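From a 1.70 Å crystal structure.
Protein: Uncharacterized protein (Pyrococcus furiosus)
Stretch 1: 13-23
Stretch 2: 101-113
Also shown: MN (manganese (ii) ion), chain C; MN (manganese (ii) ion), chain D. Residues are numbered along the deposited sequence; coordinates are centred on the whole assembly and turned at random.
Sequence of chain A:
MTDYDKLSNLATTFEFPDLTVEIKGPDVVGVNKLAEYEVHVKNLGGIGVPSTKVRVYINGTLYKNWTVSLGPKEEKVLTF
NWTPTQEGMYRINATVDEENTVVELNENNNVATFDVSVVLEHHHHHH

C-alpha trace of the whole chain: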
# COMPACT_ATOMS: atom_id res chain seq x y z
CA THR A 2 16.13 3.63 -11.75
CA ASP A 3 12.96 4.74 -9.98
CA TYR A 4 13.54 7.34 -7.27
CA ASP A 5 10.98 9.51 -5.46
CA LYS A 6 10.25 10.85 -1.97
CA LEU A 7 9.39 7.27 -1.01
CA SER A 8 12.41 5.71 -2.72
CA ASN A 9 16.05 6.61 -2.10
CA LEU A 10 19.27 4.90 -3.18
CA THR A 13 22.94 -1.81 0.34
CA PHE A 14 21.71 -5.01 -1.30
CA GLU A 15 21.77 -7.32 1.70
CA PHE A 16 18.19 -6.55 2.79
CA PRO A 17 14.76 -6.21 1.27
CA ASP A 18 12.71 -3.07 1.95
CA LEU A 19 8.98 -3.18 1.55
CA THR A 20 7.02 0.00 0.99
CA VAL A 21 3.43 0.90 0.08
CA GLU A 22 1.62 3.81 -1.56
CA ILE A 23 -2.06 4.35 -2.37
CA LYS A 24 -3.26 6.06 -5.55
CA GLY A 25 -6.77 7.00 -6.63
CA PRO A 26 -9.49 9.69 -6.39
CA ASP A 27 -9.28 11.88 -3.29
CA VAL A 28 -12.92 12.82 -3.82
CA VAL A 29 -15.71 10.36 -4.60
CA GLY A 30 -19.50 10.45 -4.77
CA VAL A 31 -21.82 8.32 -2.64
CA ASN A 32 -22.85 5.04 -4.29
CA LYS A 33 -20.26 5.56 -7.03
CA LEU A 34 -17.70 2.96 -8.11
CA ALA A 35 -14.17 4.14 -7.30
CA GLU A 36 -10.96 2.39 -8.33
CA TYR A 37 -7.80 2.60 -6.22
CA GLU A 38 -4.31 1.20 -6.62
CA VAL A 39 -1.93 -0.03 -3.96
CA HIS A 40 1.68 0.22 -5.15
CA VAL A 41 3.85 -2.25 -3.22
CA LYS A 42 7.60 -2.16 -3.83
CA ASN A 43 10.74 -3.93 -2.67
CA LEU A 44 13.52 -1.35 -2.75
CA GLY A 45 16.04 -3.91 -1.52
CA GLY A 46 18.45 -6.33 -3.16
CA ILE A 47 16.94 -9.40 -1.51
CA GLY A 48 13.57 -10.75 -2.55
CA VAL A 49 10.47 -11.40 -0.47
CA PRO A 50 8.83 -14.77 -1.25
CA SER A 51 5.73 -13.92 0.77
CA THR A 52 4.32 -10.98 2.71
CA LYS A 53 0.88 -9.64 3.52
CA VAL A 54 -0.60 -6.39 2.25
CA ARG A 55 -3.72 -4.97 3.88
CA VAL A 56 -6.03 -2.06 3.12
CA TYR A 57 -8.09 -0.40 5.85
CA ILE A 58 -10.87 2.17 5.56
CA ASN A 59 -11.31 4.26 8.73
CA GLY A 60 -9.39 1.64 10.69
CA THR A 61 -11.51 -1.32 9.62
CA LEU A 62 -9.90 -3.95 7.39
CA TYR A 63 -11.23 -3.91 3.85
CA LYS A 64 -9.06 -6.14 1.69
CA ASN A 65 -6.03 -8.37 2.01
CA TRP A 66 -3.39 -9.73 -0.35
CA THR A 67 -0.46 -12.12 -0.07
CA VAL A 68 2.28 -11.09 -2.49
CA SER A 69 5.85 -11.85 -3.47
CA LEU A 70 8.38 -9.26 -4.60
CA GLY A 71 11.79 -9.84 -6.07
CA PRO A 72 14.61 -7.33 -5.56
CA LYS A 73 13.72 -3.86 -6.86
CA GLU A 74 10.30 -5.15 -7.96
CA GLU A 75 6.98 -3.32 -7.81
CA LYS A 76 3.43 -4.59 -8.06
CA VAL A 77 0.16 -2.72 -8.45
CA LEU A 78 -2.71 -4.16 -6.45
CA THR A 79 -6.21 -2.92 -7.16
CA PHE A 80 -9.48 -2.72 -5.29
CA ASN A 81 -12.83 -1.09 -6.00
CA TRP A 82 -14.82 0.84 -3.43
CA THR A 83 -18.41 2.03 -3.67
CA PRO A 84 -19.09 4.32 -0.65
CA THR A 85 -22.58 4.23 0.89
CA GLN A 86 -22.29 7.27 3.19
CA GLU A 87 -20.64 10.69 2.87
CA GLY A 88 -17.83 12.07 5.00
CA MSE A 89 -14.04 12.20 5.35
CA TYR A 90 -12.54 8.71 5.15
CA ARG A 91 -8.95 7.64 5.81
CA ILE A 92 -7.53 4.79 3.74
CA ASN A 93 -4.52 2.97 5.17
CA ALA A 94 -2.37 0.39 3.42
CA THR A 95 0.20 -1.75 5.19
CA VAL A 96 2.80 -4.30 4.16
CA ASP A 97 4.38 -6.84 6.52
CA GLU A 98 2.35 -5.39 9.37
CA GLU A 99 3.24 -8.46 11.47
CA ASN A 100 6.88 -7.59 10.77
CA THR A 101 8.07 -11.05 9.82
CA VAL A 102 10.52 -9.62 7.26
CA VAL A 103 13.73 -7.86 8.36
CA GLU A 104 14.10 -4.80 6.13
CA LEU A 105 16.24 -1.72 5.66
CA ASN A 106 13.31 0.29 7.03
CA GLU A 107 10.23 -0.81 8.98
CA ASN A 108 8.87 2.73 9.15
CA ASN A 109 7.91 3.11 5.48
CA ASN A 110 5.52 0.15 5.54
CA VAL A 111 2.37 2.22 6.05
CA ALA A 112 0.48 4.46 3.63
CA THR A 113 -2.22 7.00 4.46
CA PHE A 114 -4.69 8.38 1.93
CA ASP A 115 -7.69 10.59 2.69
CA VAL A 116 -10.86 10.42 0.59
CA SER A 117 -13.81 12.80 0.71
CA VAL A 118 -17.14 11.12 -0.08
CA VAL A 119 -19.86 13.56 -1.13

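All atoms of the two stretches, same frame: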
# COMPACT_ATOMS: atom_id res chain seq x y z
N THR A 13 23.15 -0.53 -0.34
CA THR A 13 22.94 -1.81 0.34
C THR A 13 22.06 -2.74 -0.49
O THR A 13 21.05 -2.32 -1.05
CB THR A 13 22.29 -1.61 1.71
OG1 THR A 13 22.10 -2.88 2.34
CG2 THR A 13 20.94 -0.91 1.56
N PHE A 14 22.45 -4.01 -0.55
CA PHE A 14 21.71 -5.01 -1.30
C PHE A 14 21.54 -6.27 -0.46
O PHE A 14 21.10 -7.30 -0.95
CB PHE A 14 22.45 -5.37 -2.59
CG PHE A 14 22.43 -4.27 -3.62
CD1 PHE A 14 21.24 -3.93 -4.25
CD2 PHE A 14 23.59 -3.58 -3.95
CE1 PHE A 14 21.20 -2.91 -5.20
CE2 PHE A 14 23.56 -2.56 -4.89
CZ PHE A 14 22.37 -2.23 -5.52
N GLU A 15 21.87 -6.17 0.82
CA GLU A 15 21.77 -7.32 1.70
C GLU A 15 20.43 -7.43 2.41
O GLU A 15 20.22 -8.36 3.20
CB GLU A 15 22.90 -7.29 2.73
CG GLU A 15 24.29 -7.28 2.13
CD GLU A 15 24.52 -8.45 1.19
OE1 GLU A 15 24.20 -9.60 1.58
OE2 GLU A 15 25.03 -8.23 0.08
N PHE A 16 19.50 -6.51 2.15
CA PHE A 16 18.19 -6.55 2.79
C PHE A 16 17.05 -6.11 1.90
O PHE A 16 17.23 -5.26 1.03
CB PHE A 16 18.12 -5.63 4.02
CG PHE A 16 19.14 -5.92 5.06
CD1 PHE A 16 20.40 -5.33 5.00
CD2 PHE A 16 18.84 -6.74 6.14
CE1 PHE A 16 21.35 -5.56 6.00
CE2 PHE A 16 19.77 -6.98 7.14
CZ PHE A 16 21.03 -6.39 7.07
N PRO A 17 15.86 -6.67 2.12
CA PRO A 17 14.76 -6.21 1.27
C PRO A 17 14.24 -4.95 1.96
O PRO A 17 14.71 -4.60 3.05
CB PRO A 17 13.75 -7.37 1.35
CG PRO A 17 13.96 -7.91 2.74
CD PRO A 17 15.48 -7.86 2.90
N ASP A 18 13.33 -4.23 1.32
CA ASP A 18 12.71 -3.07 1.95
C ASP A 18 11.37 -2.86 1.31
O ASP A 18 11.26 -2.35 0.19
CB ASP A 18 13.52 -1.77 1.84
CG ASP A 18 12.88 -0.64 2.64
OD1 ASP A 18 11.89 -0.92 3.34
OD2 ASP A 18 13.35 0.52 2.58
N LEU A 19 10.34 -3.28 2.02
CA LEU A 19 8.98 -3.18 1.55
C LEU A 19 8.40 -1.80 1.81
O LEU A 19 8.62 -1.22 2.86
CB LEU A 19 8.14 -4.23 2.27
CG LEU A 19 8.61 -5.66 2.02
CD1 LEU A 19 8.00 -6.60 3.05
CD2 LEU A 19 8.21 -6.08 0.61
N THR A 20 7.65 -1.30 0.84
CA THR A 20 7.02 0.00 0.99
C THR A 20 5.66 -0.05 0.30
O THR A 20 5.43 -0.89 -0.57
CB THR A 20 7.87 1.12 0.36
OG1 THR A 20 7.41 2.39 0.84
CG2 THR A 20 7.73 1.10 -1.15
N VAL A 21 4.76 0.85 0.68
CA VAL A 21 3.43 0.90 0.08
C VAL A 21 2.98 2.34 -0.16
O VAL A 21 3.35 3.25 0.57
CB VAL A 21 2.38 0.22 0.97
CG1 VAL A 21 2.61 -1.28 1.01
CG2 VAL A 21 2.42 0.81 2.37
N GLU A 22 2.16 2.51 -1.20
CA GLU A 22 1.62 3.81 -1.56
C GLU A 22 0.24 3.57 -2.16
O GLU A 22 0.03 2.60 -2.88
CB GLU A 22 2.51 4.50 -2.59
CG GLU A 22 2.45 6.02 -2.54
CD GLU A 22 2.94 6.67 -3.82
OE1 GLU A 22 3.90 6.16 -4.43
OE2 GLU A 22 2.37 7.71 -4.22
N ILE A 23 -0.70 4.46 -1.85
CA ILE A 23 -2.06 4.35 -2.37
C ILE A 23 -2.28 5.43 -3.42
O ILE A 23 -1.83 6.56 -3.24
CB ILE A 23 -3.10 4.56 -1.26
CG1 ILE A 23 -2.95 3.48 -0.18
CG2 ILE A 23 -4.50 4.57 -1.85
CD1 ILE A 23 -3.53 3.89 1.16
N THR A 101 7.43 -9.75 9.87
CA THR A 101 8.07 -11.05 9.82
C THR A 101 9.23 -10.99 8.81
O THR A 101 9.91 -11.99 8.58
CB THR A 101 7.07 -12.14 9.40
OG1 THR A 101 6.42 -11.77 8.18
CG2 THR A 101 6.01 -12.33 10.49
N VAL A 102 9.44 -9.81 8.23
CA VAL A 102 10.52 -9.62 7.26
C VAL A 102 11.47 -8.52 7.73
O VAL A 102 11.05 -7.39 7.93
CB VAL A 102 9.96 -9.20 5.87
CG1 VAL A 102 11.09 -9.06 4.87
CG2 VAL A 102 8.94 -10.22 5.39
N VAL A 103 12.74 -8.86 7.93
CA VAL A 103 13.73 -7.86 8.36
C VAL A 103 14.07 -7.01 7.15
O VAL A 103 14.54 -7.54 6.14
CB VAL A 103 15.01 -8.54 8.90
CG1 VAL A 103 16.08 -7.48 9.19
CG2 VAL A 103 14.68 -9.30 10.18
N GLU A 104 13.84 -5.71 7.25
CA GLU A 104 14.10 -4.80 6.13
C GLU A 104 15.03 -3.66 6.51
O GLU A 104 15.38 -3.46 7.67
CB GLU A 104 12.80 -4.15 5.65
CG GLU A 104 11.64 -5.08 5.39
CD GLU A 104 10.31 -4.35 5.48
OE1 GLU A 104 10.18 -3.27 4.87
OE2 GLU A 104 9.40 -4.84 6.17
N LEU A 105 15.39 -2.89 5.49
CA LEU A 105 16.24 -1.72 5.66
C LEU A 105 15.48 -0.65 6.43
O LEU A 105 16.07 0.20 7.09
CB LEU A 105 16.63 -1.16 4.29
CG LEU A 105 17.36 -2.09 3.32
CD1 LEU A 105 17.41 -1.43 1.95
CD2 LEU A 105 18.76 -2.39 3.84
N ASN A 106 14.15 -0.69 6.35
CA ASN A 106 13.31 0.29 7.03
C ASN A 106 11.95 -0.33 7.33
O ASN A 106 11.30 -0.88 6.44
CB ASN A 106 13.16 1.52 6.12
CG ASN A 106 12.43 2.67 6.80
OD1 ASN A 106 11.94 2.55 7.92
ND2 ASN A 106 12.37 3.81 6.11
N GLU A 107 11.53 -0.25 8.59
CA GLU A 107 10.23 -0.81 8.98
C GLU A 107 9.24 0.34 9.16
O GLU A 107 8.06 0.12 9.46
CB GLU A 107 10.35 -1.59 10.30
CG GLU A 107 11.56 -2.52 10.42
CD GLU A 107 11.52 -3.71 9.47
OE1 GLU A 107 12.54 -4.45 9.40
OE2 GLU A 107 10.48 -3.92 8.81
N ASN A 108 9.71 1.56 8.97
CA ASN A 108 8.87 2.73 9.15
C ASN A 108 8.29 3.33 7.87
O ASN A 108 7.68 4.40 7.90
CB ASN A 108 9.64 3.80 9.94
CG ASN A 108 10.20 3.26 11.25
OD1 ASN A 108 11.41 3.04 11.39
ND2 ASN A 108 9.31 3.02 12.22
N ASN A 109 8.46 2.64 6.75
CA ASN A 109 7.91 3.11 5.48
C ASN A 109 6.97 2.03 4.95
O ASN A 109 6.72 1.91 3.74
CB ASN A 109 9.03 3.39 4.46
CG ASN A 109 9.87 2.16 4.15
OD1 ASN A 109 9.74 1.13 4.81
ND2 ASN A 109 10.75 2.28 3.16
N ASN A 110 6.42 1.25 5.88
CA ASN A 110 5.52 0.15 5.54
C ASN A 110 4.05 0.51 5.67
O ASN A 110 3.19 -0.36 5.56
CB ASN A 110 5.83 -1.06 6.44
CG ASN A 110 7.14 -1.72 6.10
OD1 ASN A 110 8.16 -1.06 5.95
ND2 ASN A 110 7.13 -3.04 6.00
N VAL A 111 3.76 1.78 5.90
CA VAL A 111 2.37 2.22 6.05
C VAL A 111 2.05 3.44 5.19
O VAL A 111 2.81 4.41 5.18
CB VAL A 111 2.05 2.56 7.52
CG1 VAL A 111 0.61 3.02 7.64
CG2 VAL A 111 2.30 1.35 8.40
N ALA A 112 0.93 3.37 4.48
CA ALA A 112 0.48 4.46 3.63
C ALA A 112 -0.83 5.03 4.18
O ALA A 112 -1.63 4.31 4.78
CB ALA A 112 0.26 3.97 2.20
N THR A 113 -1.02 6.33 4.00
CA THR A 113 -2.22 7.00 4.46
C THR A 113 -2.77 7.82 3.30
O THR A 113 -2.02 8.55 2.65
CB THR A 113 -1.91 7.93 5.66
OG1 THR A 113 -1.26 7.17 6.68
CG2 THR A 113 -3.20 8.52 6.22
MN MN C . 9.95 -1.04 4.66
MN MN D . 9.32 -5.81 8.13
O HOH W 1 7.36 -4.78 8.87

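The contact is organized around a manganese ion (chain C) whose six protein ligands come from both stretches. Asp18 OD1 lies 2.3 Å from MN, and Leu19 O, Glu104 OE1, Asn106 O, Asn109 OD1 and Asn110 OD1 each lie 2.2 Å from it. These oxygens crowd one another, as Leu19 O and Asn110 OD1 do at 3.1 Å, yet none of these pairs is a hydrogen bond: lone pairs that would otherwise repel are directed at a shared cation. Carboxylates bring negative charge to the site, while the asparagine amides offer a neutral oxygen and keep an NH2 group free to donate.

That second group is put to use. Asn109 ND2 donates to Asp18 OD2 at 3.2 Å, so both carboxylate oxygens of Asp18 are occupied, one by metal and the other by amide; a weak bond also runs from Asn109 ND2 to Asp18 OD1 at 3.4 Å. Likewise Asn110 ND2 donates to Glu104 OE2 at 2.9 Å. Glu104 bridges two metals, because its OE2 lies 2.2 Å from the second manganese, MN of chain D, while its OE1 also accepts from Leu19 N at 2.9 Å.

Backbone groups complete the pairing. Leu105 N donates to Pro17 O at 3.1 Å; proline has no amide hydrogen to give, but its carbonyl remains a good acceptor. Thr20 OG1 donates to Asn109 O at 3.0 Å, a role suited to a short hydroxyl side chain.

Apolar contacts flank this polar centre. Leu105 CD2 approaches Phe16 CB to 3.3 Å and Thr13 CG2 to 3.5 Å, and Pro17 CG meets Val102 CG1 at 3.8 Å. Farther along, where the strands run nearly parallel, the small methyl of Ala112 points toward stretch 1, its CB 3.8 Å from Val21 CG2 and 3.9 Å from Ile23 CD1.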